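Local coordinates for protein UDP-galactopyranose mutase (Deinococcus radiodurans, PDB 3HDQ) that probably interconverts UDP-galactopyranose and UDP-galactofuranose with the help of a bound FAD, and is captured here with its UDP-galactose substrate, at residues R275-R280 with P333-P338. Sequence-based numbering, arbitrary orientation.
Sequences RSLEFR and PYYPVP. With GDU (galactose-uridine-5'-diphosphate), chain K.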
ATOM      1  N   ARG A 275       9.394  -4.695  25.493  1.00 25.41           N
ATOM      2  CA  ARG A 275      10.095  -3.451  25.244  1.00 30.29           C
ATOM      3  C   ARG A 275       9.577  -2.820  23.947  1.00 26.60           C
ATOM      4  O   ARG A 275       9.251  -3.526  22.998  1.00 29.50           O
ATOM      5  CB  ARG A 275      11.597  -3.703  25.185  1.00 27.99           C
ATOM      6  CG  ARG A 275      12.430  -2.436  25.217  1.00 35.06           C
ATOM      7  CD  ARG A 275      12.367  -1.736  26.564  1.00 31.15           C
ATOM      8  NE  ARG A 275      13.481  -0.803  26.661  1.00 35.22           N
ATOM      9  CZ  ARG A 275      13.577   0.193  27.532  1.00 36.16           C
ATOM     10  NH1 ARG A 275      12.616   0.427  28.416  1.00 36.17           N
ATOM     11  NH2 ARG A 275      14.653   0.964  27.514  1.00 36.03           N
ATOM     12  N   SER A 276       9.481  -1.497  23.918  1.00 26.75           N
ATOM     13  CA  SER A 276       8.968  -0.791  22.749  1.00 24.63           C
ATOM     14  C   SER A 276      10.044   0.119  22.144  1.00 25.27           C
ATOM     15  O   SER A 276      11.155   0.196  22.656  1.00 28.44           O
ATOM     16  CB  SER A 276       7.731   0.024  23.135  1.00 27.07           C
ATOM     17  OG  SER A 276       6.983   0.430  21.998  1.00 29.44           O
ATOM     18  N   LEU A 277       9.700   0.815  21.062  1.00 28.29           N
ATOM     19  CA  LEU A 277      10.625   1.715  20.375  1.00 27.42           C
ATOM     20  C   LEU A 277       9.906   2.944  19.868  1.00 27.80           C
ATOM     21  O   LEU A 277       8.725   2.891  19.542  1.00 27.89           O
ATOM     22  CB  LEU A 277      11.267   1.025  19.169  1.00 21.07           C
ATOM     23  CG  LEU A 277      12.188  -0.134  19.512  1.00 26.76           C
ATOM     24  CD1 LEU A 277      12.550  -0.928  18.274  1.00 25.73           C
ATOM     25  CD2 LEU A 277      13.424   0.392  20.232  1.00 25.86           C
ATOM     26  N   GLU A 278      10.634   4.051  19.785  1.00 30.13           N
ATOM     27  CA  GLU A 278      10.156   5.209  19.053  1.00 30.83           C
ATOM     28  C   GLU A 278      11.093   5.456  17.880  1.00 29.28           C
ATOM     29  O   GLU A 278      12.308   5.468  18.044  1.00 30.06           O
ATOM     30  CB  GLU A 278      10.082   6.437  19.947  1.00 32.32           C
ATOM     31  CG  GLU A 278       9.726   7.705  19.187  1.00 37.66           C
ATOM     32  CD  GLU A 278       9.993   8.961  19.989  1.00 41.99           C
ATOM     33  OE1 GLU A 278      10.120   8.862  21.227  1.00 51.20           O
ATOM     34  OE2 GLU A 278      10.081  10.046  19.381  1.00 48.83           O
ATOM     35  N   PHE A 279      10.523   5.640  16.697  1.00 27.80           N
ATOM     36  CA  PHE A 279      11.314   5.791  15.488  1.00 26.68           C
ATOM     37  C   PHE A 279      11.275   7.220  15.001  1.00 29.16           C
ATOM     38  O   PHE A 279      10.204   7.794  14.856  1.00 30.74           O
ATOM     39  CB  PHE A 279      10.778   4.877  14.380  1.00 26.24           C
ATOM     40  CG  PHE A 279      10.637   3.438  14.792  1.00 25.88           C
ATOM     41  CD1 PHE A 279       9.417   2.947  15.226  1.00 25.40           C
ATOM     42  CD2 PHE A 279      11.722   2.584  14.749  1.00 26.89           C
ATOM     43  CE1 PHE A 279       9.273   1.623  15.601  1.00 26.98           C
ATOM     44  CE2 PHE A 279      11.598   1.254  15.125  1.00 25.48           C
ATOM     45  CZ  PHE A 279      10.370   0.768  15.552  1.00 28.43           C
ATOM     46  N   ARG A 280      12.443   7.801  14.755  1.00 25.50           N
ATOM     47  CA  ARG A 280      12.485   9.110  14.140  0.52 27.29           C
ATOM     48  C   ARG A 280      13.088   9.029  12.742  1.00 29.36           C
ATOM     49  O   ARG A 280      14.277   8.750  12.554  1.00 27.87           O
ATOM     50  CB  ARG A 280      13.189  10.131  15.039  0.52 28.84           C
ATOM     51  CG  ARG A 280      12.281  10.604  16.160  0.52 31.10           C
ATOM     52  CD  ARG A 280      12.997  11.461  17.175  0.52 35.80           C
ATOM     53  NE  ARG A 280      12.397  11.299  18.495  0.52 31.40           N
ATOM     54  CZ  ARG A 280      12.800  11.936  19.587  0.52 35.24           C
ATOM     55  NH1 ARG A 280      13.807  12.798  19.525  0.52 30.68           N
ATOM     56  NH2 ARG A 280      12.190  11.712  20.743  0.52 35.21           N
ATOM     57  N   PRO A 333       4.290  -3.305  21.671  1.00 29.03           N
ATOM     58  CA  PRO A 333       5.313  -4.261  22.097  1.00 27.73           C
ATOM     59  C   PRO A 333       6.093  -4.770  20.891  1.00 30.65           C
ATOM     60  O   PRO A 333       5.463  -5.206  19.929  1.00 29.34           O
ATOM     61  CB  PRO A 333       4.491  -5.404  22.714  1.00 24.14           C
ATOM     62  CG  PRO A 333       3.160  -5.350  22.006  1.00 25.69           C
ATOM     63  CD  PRO A 333       2.947  -3.911  21.562  1.00 25.54           C
ATOM     64  N   TYR A 334       7.425  -4.717  20.945  1.00 28.29           N
ATOM     65  CA  TYR A 334       8.272  -5.222  19.858  1.00 27.79           C
ATOM     66  C   TYR A 334       9.223  -6.338  20.302  1.00 29.53           C
ATOM     67  O   TYR A 334       9.604  -7.181  19.495  1.00 29.53           O
ATOM     68  CB  TYR A 334       9.103  -4.100  19.225  1.00 29.78           C
ATOM     69  CG  TYR A 334       8.301  -2.985  18.588  1.00 34.51           C
ATOM     70  CD1 TYR A 334       8.539  -1.662  18.926  1.00 30.44           C
ATOM     71  CD2 TYR A 334       7.311  -3.252  17.650  1.00 33.16           C
ATOM     72  CE1 TYR A 334       7.824  -0.640  18.360  1.00 26.87           C
ATOM     73  CE2 TYR A 334       6.585  -2.226  17.071  1.00 30.78           C
ATOM     74  CZ  TYR A 334       6.846  -0.920  17.433  1.00 32.03           C
ATOM     75  OH  TYR A 334       6.133   0.122  16.864  1.00 33.91           O
ATOM     76  N   TYR A 335       9.604  -6.336  21.578  1.00 28.14           N
ATOM     77  CA  TYR A 335      10.553  -7.316  22.105  1.00 26.06           C
ATOM     78  C   TYR A 335      10.043  -7.948  23.396  1.00 30.34           C
ATOM     79  O   TYR A 335       9.679  -7.234  24.328  1.00 31.87           O
ATOM     80  CB  TYR A 335      11.873  -6.640  22.481  1.00 24.84           C
ATOM     81  CG  TYR A 335      12.642  -5.931  21.381  1.00 30.26           C
ATOM     82  CD1 TYR A 335      12.326  -4.632  21.010  1.00 24.39           C
ATOM     83  CD2 TYR A 335      13.722  -6.548  20.753  1.00 28.17           C
ATOM     84  CE1 TYR A 335      13.037  -3.983  20.030  1.00 29.71           C
ATOM     85  CE2 TYR A 335      14.439  -5.903  19.771  1.00 30.44           C
ATOM     86  CZ  TYR A 335      14.096  -4.622  19.415  1.00 30.00           C
ATOM     87  OH  TYR A 335      14.804  -3.975  18.435  1.00 29.78           O
ATOM     88  N   PRO A 336      10.058  -9.285  23.478  1.00 30.15           N
ATOM     89  CA  PRO A 336       9.960  -9.876  24.811  1.00 25.55           C
ATOM     90  C   PRO A 336      11.232  -9.510  25.574  1.00 32.06           C
ATOM     91  O   PRO A 336      12.234  -9.157  24.941  1.00 29.98           O
ATOM     92  CB  PRO A 336       9.956 -11.389  24.537  1.00 31.17           C
ATOM     93  CG  PRO A 336       9.856 -11.543  23.050  1.00 32.48           C
ATOM     94  CD  PRO A 336      10.365 -10.284  22.444  1.00 32.22           C
ATOM     95  N   VAL A 337      11.199  -9.602  26.900  1.00 30.07           N
ATOM     96  CA  VAL A 337      12.343  -9.245  27.735  1.00 28.92           C
ATOM     97  C   VAL A 337      12.883 -10.477  28.483  1.00 29.34           C
ATOM     98  O   VAL A 337      12.549 -10.699  29.645  1.00 32.37           O
ATOM     99  CB  VAL A 337      11.949  -8.141  28.741  1.00 27.46           C
ATOM    100  CG1 VAL A 337      13.154  -7.685  29.557  1.00 25.95           C
ATOM    101  CG2 VAL A 337      11.309  -6.963  28.007  1.00 26.84           C
ATOM    102  N   PRO A 338      13.729 -11.278  27.814  1.00 28.37           N
ATOM    103  CA  PRO A 338      14.167 -12.547  28.404  1.00 34.27           C
ATOM    104  C   PRO A 338      14.973 -12.358  29.703  1.00 35.49           C
ATOM    105  O   PRO A 338      16.082 -11.831  29.686  1.00 35.45           O
ATOM    106  CB  PRO A 338      15.034 -13.168  27.292  1.00 27.91           C
ATOM    107  CG  PRO A 338      14.639 -12.434  26.043  1.00 25.78           C
ATOM    108  CD  PRO A 338      14.353 -11.052  26.501  1.00 26.48           C
TER
HETATM  109  N1  GDU K 500      24.168  -5.725  21.529  1.00 26.82           N
HETATM  110  C2  GDU K 500      24.985  -4.859  21.913  1.00 32.82           C
HETATM  111  N3  GDU K 500      25.749  -4.008  21.374  1.00 32.03           N
HETATM  112  C4  GDU K 500      25.673  -4.007  20.032  1.00 31.14           C
HETATM  113  C5  GDU K 500      24.748  -4.971  19.390  1.00 26.52           C
HETATM  114  C6  GDU K 500      24.023  -5.792  20.175  1.00 28.25           C
HETATM  115  O2  GDU K 500      25.071  -4.808  23.329  1.00 29.24           O
HETATM  116  O4  GDU K 500      26.328  -3.214  19.359  1.00 28.92           O
HETATM  117  C1D GDU K 500      23.396  -6.556  22.408  1.00 27.28           C
HETATM  118  C2D GDU K 500      22.112  -5.965  23.039  1.00 27.30           C
HETATM  119  O2D GDU K 500      21.784  -6.576  24.281  1.00 28.37           O
HETATM  120  C3D GDU K 500      21.101  -6.279  21.956  1.00 29.88           C
HETATM  121  C4D GDU K 500      21.495  -7.728  21.678  1.00 27.30           C
HETATM  122  O4D GDU K 500      22.921  -7.768  21.790  1.00 26.62           O
HETATM  123  O3D GDU K 500      19.767  -6.129  22.434  1.00 29.83           O
HETATM  124  C5D GDU K 500      20.869  -8.376  20.452  1.00 30.97           C
HETATM  125  O5D GDU K 500      21.378  -7.601  19.351  1.00 34.48           O
HETATM  126  PA  GDU K 500      20.546  -7.374  18.008  1.00 27.23           P
HETATM  127  O1A GDU K 500      21.475  -6.821  16.983  1.00 29.66           O
HETATM  128  O2A GDU K 500      20.051  -8.684  17.555  1.00 25.20           O
HETATM  129  O3A GDU K 500      19.406  -6.291  18.238  1.00 32.76           O
HETATM  130  PB  GDU K 500      18.072  -6.260  17.387  1.00 28.85           P
HETATM  131  O1B GDU K 500      17.361  -5.116  18.007  1.00 30.64           O
HETATM  132  O2B GDU K 500      17.178  -7.439  17.493  1.00 25.71           O
HETATM  133  O3B GDU K 500      18.299  -5.870  15.845  0.63 28.10           O
HETATM  134  C1' GDU K 500      17.492  -6.010  14.659  0.33 31.32           C
HETATM  135  C2' GDU K 500      17.692  -7.427  14.081  0.47 30.34           C
HETATM  136  C3' GDU K 500      19.221  -7.652  14.032  0.57 29.40           C
HETATM  137  C4' GDU K 500      19.805  -6.699  12.947  0.53 30.56           C
HETATM  138  C5' GDU K 500      19.333  -5.250  13.254  0.54 32.53           C
HETATM  139  C6' GDU K 500      19.604  -4.249  12.095  0.56 32.05           C
HETATM  140  O2' GDU K 500      16.982  -8.419  14.846  0.51 29.79           O
HETATM  141  O3' GDU K 500      19.483  -9.046  13.753  0.61 26.37           O
HETATM  142  O4' GDU K 500      19.332  -7.148  11.659  0.43 31.16           O
HETATM  143  O5' GDU K 500      17.967  -5.030  13.705  0.33 33.10           O
HETATM  144  O6' GDU K 500      20.798  -3.459  12.307  0.87 26.60           O
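Tyr335 pairs with Arg275 through backbone and side chain alike: Arg275 N gives a 2.8 Å bond to Tyr335 O, and the two CB atoms lie 4.0 Å apart on one face of the sheet. The carbonyl of Arg275 takes two amides, Tyr334 N at 3.0 Å and Tyr335 N at 3.2 Å. Two residues set against one make this a classic beta bulge, in the antiparallel pairing of strands 274-284 and 320-336 within the mixed sheet beside FAD. Packing is tight around Leu277: the edge of the Tyr334 ring meets its backbone N in plane, Tyr334 CD1 to Leu277 N 3.5 Å, with Leu277 CB close by. Leu277 CD1 sits at the rim of the Tyr335 ring, 3.6 Å from Tyr335 CE1, the two side chains crossing at about a right angle. CG of Tyr335 stands anti to its carbonyl carbon (chi1 -60°); at the ring's far end, Tyr335 OH donates a 2.8 Å hydrogen bond to GDU O1B. A phenylalanine here lacks the hydroxyl, and would probably leave the diphosphate less firmly held at O1B. Tyr334 meets Phe279 tip to tip, Tyr334 OH 3.7 Å from Phe279 CE1, the rings inclined at 59°. The Arg275 end is looser: starting beside Tyr335 CB, its side chain bends at chi2 (69°) and leads off to a partly exposed position, NE bonded to Gln183 O.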